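Local coordinates for protein Medium/long-chain acyl-CoA thioesterase YigI (Shewanella oneidensis, PDB 3E8P) that probably hydrolyses medium- and long-chain fatty acyl-CoA thioesters to the free fatty acid and coenzyme A, at residues K42-D47 and A85-V90. Sequence-based numbering, arbitrary orientation.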
loop_
_atom_site.group_PDB
_atom_site.type_symbol
_atom_site.label_atom_id
_atom_site.label_comp_id
_atom_site.label_asym_id
_atom_site.label_seq_id
_atom_site.Cartn_x
_atom_site.Cartn_y
_atom_site.Cartn_z
ATOM N N LYS A 42 -25.388 5.202 -7.870
ATOM C CA LYS A 42 -26.656 5.460 -7.201
ATOM C C LYS A 42 -26.904 6.944 -6.962
ATOM O O LYS A 42 -27.985 7.447 -7.249
ATOM C CB LYS A 42 -26.704 4.696 -5.873
ATOM C CG LYS A 42 -28.097 4.542 -5.292
ATOM C CD LYS A 42 -28.080 3.728 -3.999
ATOM C CE LYS A 42 -29.484 3.545 -3.436
ATOM N NZ LYS A 42 -29.475 2.861 -2.113
ATOM N N ARG A 43 -25.899 7.637 -6.437
ATOM C CA ARG A 43 -25.996 9.066 -6.166
ATOM C C ARG A 43 -24.618 9.696 -6.278
ATOM O O ARG A 43 -23.621 9.063 -5.941
ATOM C CB ARG A 43 -26.565 9.309 -4.765
ATOM C CG ARG A 43 -28.067 9.107 -4.666
ATOM C CD ARG A 43 -28.560 9.296 -3.238
ATOM N NE ARG A 43 -28.276 8.141 -2.386
ATOM C CZ ARG A 43 -28.849 6.948 -2.526
ATOM N NH1 ARG A 43 -29.741 6.742 -3.488
ATOM N NH2 ARG A 43 -28.546 5.962 -1.695
ATOM N N TYR A 44 -24.565 10.939 -6.749
ATOM C CA TYR A 44 -23.294 11.636 -6.905
ATOM C C TYR A 44 -23.477 13.149 -6.809
ATOM O O TYR A 44 -24.016 13.780 -7.717
ATOM C CB TYR A 44 -22.657 11.256 -8.248
ATOM C CG TYR A 44 -21.237 11.745 -8.437
ATOM C CD1 TYR A 44 -20.274 11.543 -7.457
ATOM C CD2 TYR A 44 -20.846 12.371 -9.616
ATOM C CE1 TYR A 44 -18.957 11.946 -7.645
ATOM C CE2 TYR A 44 -19.530 12.776 -9.811
ATOM C CZ TYR A 44 -18.588 12.558 -8.820
ATOM O OH TYR A 44 -17.271 12.942 -9.006
ATOM N N ASP A 45 -23.017 13.720 -5.701
ATOM C CA ASP A 45 -23.121 15.152 -5.447
ATOM C C ASP A 45 -21.824 15.662 -4.824
ATOM O O ASP A 45 -20.859 14.910 -4.702
ATOM C CB ASP A 45 -24.289 15.417 -4.502
ATOM C CG ASP A 45 -24.283 14.487 -3.303
ATOM O OD1 ASP A 45 -23.270 14.471 -2.574
ATOM O OD2 ASP A 45 -25.286 13.769 -3.094
ATOM N N ILE A 46 -21.804 16.929 -4.416
ATOM C CA ILE A 46 -20.602 17.516 -3.824
ATOM C C ILE A 46 -20.162 16.881 -2.518
ATOM O O ILE A 46 -19.035 17.099 -2.077
ATOM C CB ILE A 46 -20.762 19.023 -3.565
ATOM C CG1 ILE A 46 -22.054 19.281 -2.791
ATOM C CG2 ILE A 46 -20.722 19.788 -4.875
ATOM C CD1 ILE A 46 -22.147 20.681 -2.250
ATOM N N ASP A 47 -21.044 16.116 -1.884
ATOM C CA ASP A 47 -20.697 15.448 -0.630
ATOM C C ASP A 47 -19.758 14.289 -0.938
ATOM O O ASP A 47 -18.718 14.128 -0.303
ATOM C CB ASP A 47 -21.947 14.900 0.059
ATOM C CG ASP A 47 -22.891 15.992 0.513
ATOM O OD1 ASP A 47 -24.040 15.661 0.883
ATOM O OD2 ASP A 47 -22.485 17.175 0.510
ATOM N N ALA A 85 -12.553 11.646 -5.393
ATOM C CA ALA A 85 -11.464 12.574 -5.623
ATOM C C ALA A 85 -11.926 13.738 -6.493
ATOM O O ALA A 85 -11.641 14.890 -6.184
ATOM C CB ALA A 85 -10.294 11.848 -6.278
ATOM N N PHE A 86 -12.645 13.438 -7.570
ATOM C CA PHE A 86 -13.128 14.472 -8.487
ATOM C C PHE A 86 -14.150 15.408 -7.828
ATOM O O PHE A 86 -14.155 16.604 -8.087
ATOM C CB PHE A 86 -13.741 13.832 -9.747
ATOM C CG PHE A 86 -13.992 14.810 -10.867
ATOM C CD1 PHE A 86 -12.928 15.410 -11.539
ATOM C CD2 PHE A 86 -15.290 15.147 -11.239
ATOM C CE1 PHE A 86 -13.150 16.334 -12.566
ATOM C CE2 PHE A 86 -15.525 16.071 -12.265
ATOM C CZ PHE A 86 -14.451 16.664 -12.928
ATOM N N ALA A 87 -15.013 14.864 -6.979
ATOM C CA ALA A 87 -16.005 15.685 -6.295
ATOM C C ALA A 87 -15.294 16.648 -5.340
ATOM O O ALA A 87 -15.680 17.806 -5.216
ATOM C CB ALA A 87 -16.977 14.801 -5.532
ATOM N N GLY A 88 -14.252 16.160 -4.670
ATOM C CA GLY A 88 -13.497 16.997 -3.755
ATOM C C GLY A 88 -12.785 18.126 -4.489
ATOM O O GLY A 88 -12.523 19.193 -3.921
ATOM N N LEU A 89 -12.470 17.887 -5.759
ATOM C CA LEU A 89 -11.802 18.889 -6.576
ATOM C C LEU A 89 -12.839 19.926 -6.995
ATOM O O LEU A 89 -12.600 21.127 -6.893
ATOM C CB LEU A 89 -11.179 18.242 -7.820
ATOM C CG LEU A 89 -10.713 19.229 -8.900
ATOM C CD1 LEU A 89 -9.625 20.130 -8.342
ATOM C CD2 LEU A 89 -10.212 18.470 -10.112
ATOM N N VAL A 90 -13.994 19.449 -7.450
ATOM C CA VAL A 90 -15.080 20.325 -7.876
ATOM C C VAL A 90 -15.553 21.268 -6.763
ATOM O O VAL A 90 -15.887 22.425 -7.016
ATOM C CB VAL A 90 -16.298 19.506 -8.359
ATOM C CG1 VAL A 90 -17.481 20.427 -8.591
ATOM C CG2 VAL A 90 -15.960 18.767 -9.637
#
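Y44 reaches from strand 40-44, outermost in this chain's sheet, to the last turns of helix 70-90, where its phenol meets F86 and A87. Y44 CB does not point at the helix; with CG anti to the backbone N (chi1 -171°) the side chain extends so that the hydroxyl end arrives there. Y44 OH comes to the edge of the F86 ring, near its plane, 3.7 Å from F86 CD2, and the two side chains cross at about a right angle. One face of the F86 ring takes V90 CG2, one turn on and offset toward the rim. The A87 methyl points at the incoming segment and is met twice: obliquely by the phenol, with Y44 CE1 4.1 Å from A87 CB, and by the backbone, with D45 O 4.0 Å from A87 CB. No hydrogen bond joins the two segments; the Y44 hydroxyl bonds instead to L83 O, upstream on the same helix, which fixes the ring's polar end there. Beyond Y44 the chain runs on past A87, and D45, whose CB points away from the helix, bends it: D45 OD1 accepts from D47 N through its anti lone pair (2.9 Å, 137° at the hydrogen), an Asx turn starting the reversal into strand 49-54. Y44 is backed by L20 and A24 of helix 14-29, which also sends V23 to F86. This is the hotdog fold of the thioesterase superfamily, an antiparallel sheet wrapped round a long central helix, here with strand 40-44 and the turn after it tied to the helix's C-terminal part.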